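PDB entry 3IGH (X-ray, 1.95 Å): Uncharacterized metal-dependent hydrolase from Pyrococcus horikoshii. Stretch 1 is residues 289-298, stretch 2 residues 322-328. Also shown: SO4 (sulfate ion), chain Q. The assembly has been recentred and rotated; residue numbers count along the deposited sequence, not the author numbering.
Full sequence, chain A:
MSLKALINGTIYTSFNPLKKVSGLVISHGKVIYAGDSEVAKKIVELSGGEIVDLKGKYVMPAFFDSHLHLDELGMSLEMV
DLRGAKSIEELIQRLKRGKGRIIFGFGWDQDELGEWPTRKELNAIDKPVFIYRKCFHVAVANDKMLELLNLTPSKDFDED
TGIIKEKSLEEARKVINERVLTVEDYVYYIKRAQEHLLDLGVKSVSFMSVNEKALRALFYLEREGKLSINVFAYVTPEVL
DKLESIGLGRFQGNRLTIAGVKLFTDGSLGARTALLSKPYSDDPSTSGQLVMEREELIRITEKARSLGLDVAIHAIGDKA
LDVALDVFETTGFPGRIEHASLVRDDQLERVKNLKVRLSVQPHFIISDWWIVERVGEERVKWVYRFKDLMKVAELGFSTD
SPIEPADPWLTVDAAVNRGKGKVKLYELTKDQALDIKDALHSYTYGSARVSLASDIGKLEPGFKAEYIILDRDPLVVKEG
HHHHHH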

# COMPACT_ATOMS: atom_id res chain seq x y z
N GLN A 289 8.05 -33.64 -14.27
CA GLN A 289 7.04 -32.92 -15.02
C GLN A 289 7.21 -31.41 -14.94
O GLN A 289 7.15 -30.82 -13.85
CB GLN A 289 5.67 -33.36 -14.51
CG GLN A 289 4.49 -32.77 -15.22
CD GLN A 289 3.19 -33.16 -14.56
OE1 GLN A 289 2.55 -32.35 -13.89
NE2 GLN A 289 2.79 -34.42 -14.73
N LEU A 290 7.43 -30.80 -16.10
CA LEU A 290 7.49 -29.35 -16.24
C LEU A 290 6.08 -28.79 -16.19
O LEU A 290 5.20 -29.21 -16.95
CB LEU A 290 8.18 -28.97 -17.56
CG LEU A 290 8.48 -27.49 -17.85
CD1 LEU A 290 9.56 -26.94 -16.93
CD2 LEU A 290 8.87 -27.31 -19.31
N VAL A 291 5.87 -27.85 -15.27
CA VAL A 291 4.55 -27.27 -14.98
C VAL A 291 4.21 -26.15 -15.97
O VAL A 291 3.07 -26.01 -16.41
CB VAL A 291 4.50 -26.74 -13.50
CG1 VAL A 291 3.25 -25.92 -13.24
CG2 VAL A 291 4.55 -27.90 -12.52
N MET A 292 5.21 -25.35 -16.32
CA MET A 292 5.04 -24.19 -17.19
C MET A 292 6.29 -24.10 -18.05
O MET A 292 7.39 -24.32 -17.57
CB MET A 292 4.89 -22.92 -16.33
CG MET A 292 4.37 -21.69 -17.07
SD MET A 292 3.98 -20.28 -15.99
CE MET A 292 2.28 -20.64 -15.58
N GLU A 293 6.11 -23.75 -19.33
CA GLU A 293 7.23 -23.60 -20.27
C GLU A 293 7.91 -22.25 -20.09
O GLU A 293 7.32 -21.32 -19.53
CB GLU A 293 6.74 -23.71 -21.71
CG GLU A 293 6.12 -25.07 -22.06
CD GLU A 293 7.13 -26.13 -22.45
OE1 GLU A 293 6.70 -27.27 -22.68
OE2 GLU A 293 8.35 -25.83 -22.56
N ARG A 294 9.14 -22.14 -20.59
CA ARG A 294 9.95 -20.91 -20.45
C ARG A 294 9.24 -19.66 -20.94
O ARG A 294 9.22 -18.67 -20.23
CB ARG A 294 11.30 -21.04 -21.15
CG ARG A 294 12.33 -21.90 -20.44
CD ARG A 294 13.47 -22.23 -21.41
NE ARG A 294 14.48 -23.12 -20.84
CZ ARG A 294 14.39 -24.45 -20.81
NH1 ARG A 294 15.38 -25.17 -20.29
NH2 ARG A 294 13.32 -25.07 -21.30
N GLU A 295 8.63 -19.72 -22.13
CA GLU A 295 7.97 -18.53 -22.71
C GLU A 295 6.92 -17.93 -21.76
O GLU A 295 6.91 -16.71 -21.55
CB GLU A 295 7.34 -18.83 -24.09
CG GLU A 295 6.68 -17.60 -24.74
CD GLU A 295 6.46 -17.73 -26.25
OE1 GLU A 295 5.84 -16.81 -26.82
OE2 GLU A 295 6.91 -18.72 -26.86
N GLU A 296 6.07 -18.78 -21.19
CA GLU A 296 5.05 -18.32 -20.26
C GLU A 296 5.65 -17.83 -18.94
O GLU A 296 5.20 -16.82 -18.38
CB GLU A 296 3.99 -19.40 -19.99
CG GLU A 296 2.73 -18.82 -19.35
CD GLU A 296 1.68 -19.86 -19.01
OE1 GLU A 296 1.84 -21.05 -19.38
OE2 GLU A 296 0.68 -19.49 -18.35
N LEU A 297 6.68 -18.52 -18.45
CA LEU A 297 7.38 -18.08 -17.24
C LEU A 297 8.04 -16.71 -17.44
O LEU A 297 7.98 -15.87 -16.55
CB LEU A 297 8.43 -19.11 -16.81
CG LEU A 297 7.93 -20.44 -16.24
CD1 LEU A 297 9.03 -21.48 -16.37
CD2 LEU A 297 7.54 -20.29 -14.76
N ILE A 298 8.63 -16.49 -18.61
CA ILE A 298 9.26 -15.21 -18.96
C ILE A 298 8.22 -14.10 -19.06
O ILE A 298 8.45 -13.00 -18.55
CB ILE A 298 10.07 -15.32 -20.27
CG1 ILE A 298 11.30 -16.19 -20.03
CG2 ILE A 298 10.56 -13.94 -20.78
CD1 ILE A 298 11.72 -16.96 -21.23
N ASP A 322 17.60 -25.48 -14.09
CA ASP A 322 18.09 -24.96 -15.38
C ASP A 322 17.05 -24.03 -16.00
O ASP A 322 17.40 -22.94 -16.46
CB ASP A 322 18.40 -26.10 -16.38
CG ASP A 322 19.65 -26.88 -16.03
OD1 ASP A 322 20.63 -26.29 -15.54
OD2 ASP A 322 19.66 -28.11 -16.28
N VAL A 323 15.80 -24.47 -16.01
CA VAL A 323 14.67 -23.71 -16.54
C VAL A 323 14.50 -22.39 -15.79
O VAL A 323 14.39 -21.34 -16.41
CB VAL A 323 13.36 -24.55 -16.51
CG1 VAL A 323 12.15 -23.71 -16.92
CG2 VAL A 323 13.49 -25.78 -17.41
N ALA A 324 14.52 -22.45 -14.45
CA ALA A 324 14.41 -21.24 -13.62
C ALA A 324 15.55 -20.28 -13.89
O ALA A 324 15.33 -19.07 -14.03
CB ALA A 324 14.34 -21.59 -12.12
N LEU A 325 16.77 -20.82 -13.98
CA LEU A 325 17.93 -19.99 -14.24
C LEU A 325 17.88 -19.37 -15.65
O LEU A 325 18.30 -18.23 -15.84
CB LEU A 325 19.24 -20.75 -13.98
CG LEU A 325 19.54 -21.18 -12.53
CD1 LEU A 325 20.77 -22.07 -12.45
CD2 LEU A 325 19.71 -19.98 -11.60
N ASP A 326 17.33 -20.11 -16.62
CA ASP A 326 17.11 -19.61 -17.99
C ASP A 326 16.19 -18.38 -17.99
O ASP A 326 16.45 -17.40 -18.68
CB ASP A 326 16.51 -20.70 -18.89
CG ASP A 326 17.55 -21.72 -19.36
OD1 ASP A 326 18.75 -21.55 -19.11
OD2 ASP A 326 17.14 -22.73 -19.97
N VAL A 327 15.12 -18.44 -17.18
CA VAL A 327 14.16 -17.35 -17.05
C VAL A 327 14.85 -16.09 -16.51
O VAL A 327 14.72 -15.00 -17.08
CB VAL A 327 12.93 -17.75 -16.19
CG1 VAL A 327 11.97 -16.59 -15.99
CG2 VAL A 327 12.19 -18.91 -16.85
N PHE A 328 15.61 -16.26 -15.42
CA PHE A 328 16.32 -15.15 -14.81
C PHE A 328 17.45 -14.57 -15.69
O PHE A 328 17.70 -13.36 -15.69
CB PHE A 328 16.80 -15.52 -13.39
CG PHE A 328 15.66 -15.69 -12.39
CD1 PHE A 328 14.50 -14.91 -12.48
CD2 PHE A 328 15.75 -16.60 -11.34
CE1 PHE A 328 13.46 -15.05 -11.57
CE2 PHE A 328 14.71 -16.76 -10.42
CZ PHE A 328 13.57 -15.99 -10.53
S SO4 Q . 9.61 -22.38 -25.09
O1 SO4 Q . 8.63 -21.95 -24.10
O2 SO4 Q . 8.98 -23.38 -25.94
O3 SO4 Q . 10.01 -21.25 -25.92
O4 SO4 Q . 10.78 -22.97 -24.43
O HOH W 1 18.06 -25.20 -19.89

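A single carboxylate oxygen, Asp326 OD2, accepts every hydrogen bond made across this contact, direct or through the water. Arg294 NE donates a hydrogen bond to Asp326 OD2 at 2.8 Å, and Arg294 NH1 donates a second to the same Asp326 OD2 at 3.0 Å. Together they form a salt bridge. A water closes the group: the water O accepts from Arg294 NH1 at 2.7 Å and donates to Asp326 OD2 at 2.6 Å. Asp326 OD1 is satisfied elsewhere in the structure.

Arg294 starts sideways to the other helix, but its end comes nearer. Chi1 is m, and chi2 and chi3 are both t, so the chain is extended and long enough to reach across. The carboxylate oxygen lies at the edge of the guanidinium, near its plane, where the N-H groups point. Val323 CG2 lies over one face, 3.5 Å from Arg294 NH1. The N-H groups lie in the plane, so none points out of the face, and a methyl can rest there.

Asp326 points toward stretch 1, and its short side chain holds the acceptor close to its backbone. Beside this polar group is an apolar patch. Leu297 also points toward its partner helix and touches two valines one turn apart: Leu297 CD1 is 3.9 Å from Val323 CG1, and Leu297 CB is 3.8 Å from Val327 CG2. Leu297 and both valines are buried, which suits their hydrocarbon side chains. Ile298 CA and Val327 CA, the nearest pair, are 5.7 Å apart.

Leu290, from the loop before the helix, extends the patch with Leu290 CD1 4.1 Å from Val323 CG2. Ile298 adds a contact of 4.1 Å between Ile298 CG1 and Val327 CG1. Both are partly exposed and present hydrocarbon to a valine methyl. The helix axes cross at -48°, and the two stretches bury 369 Å² in total.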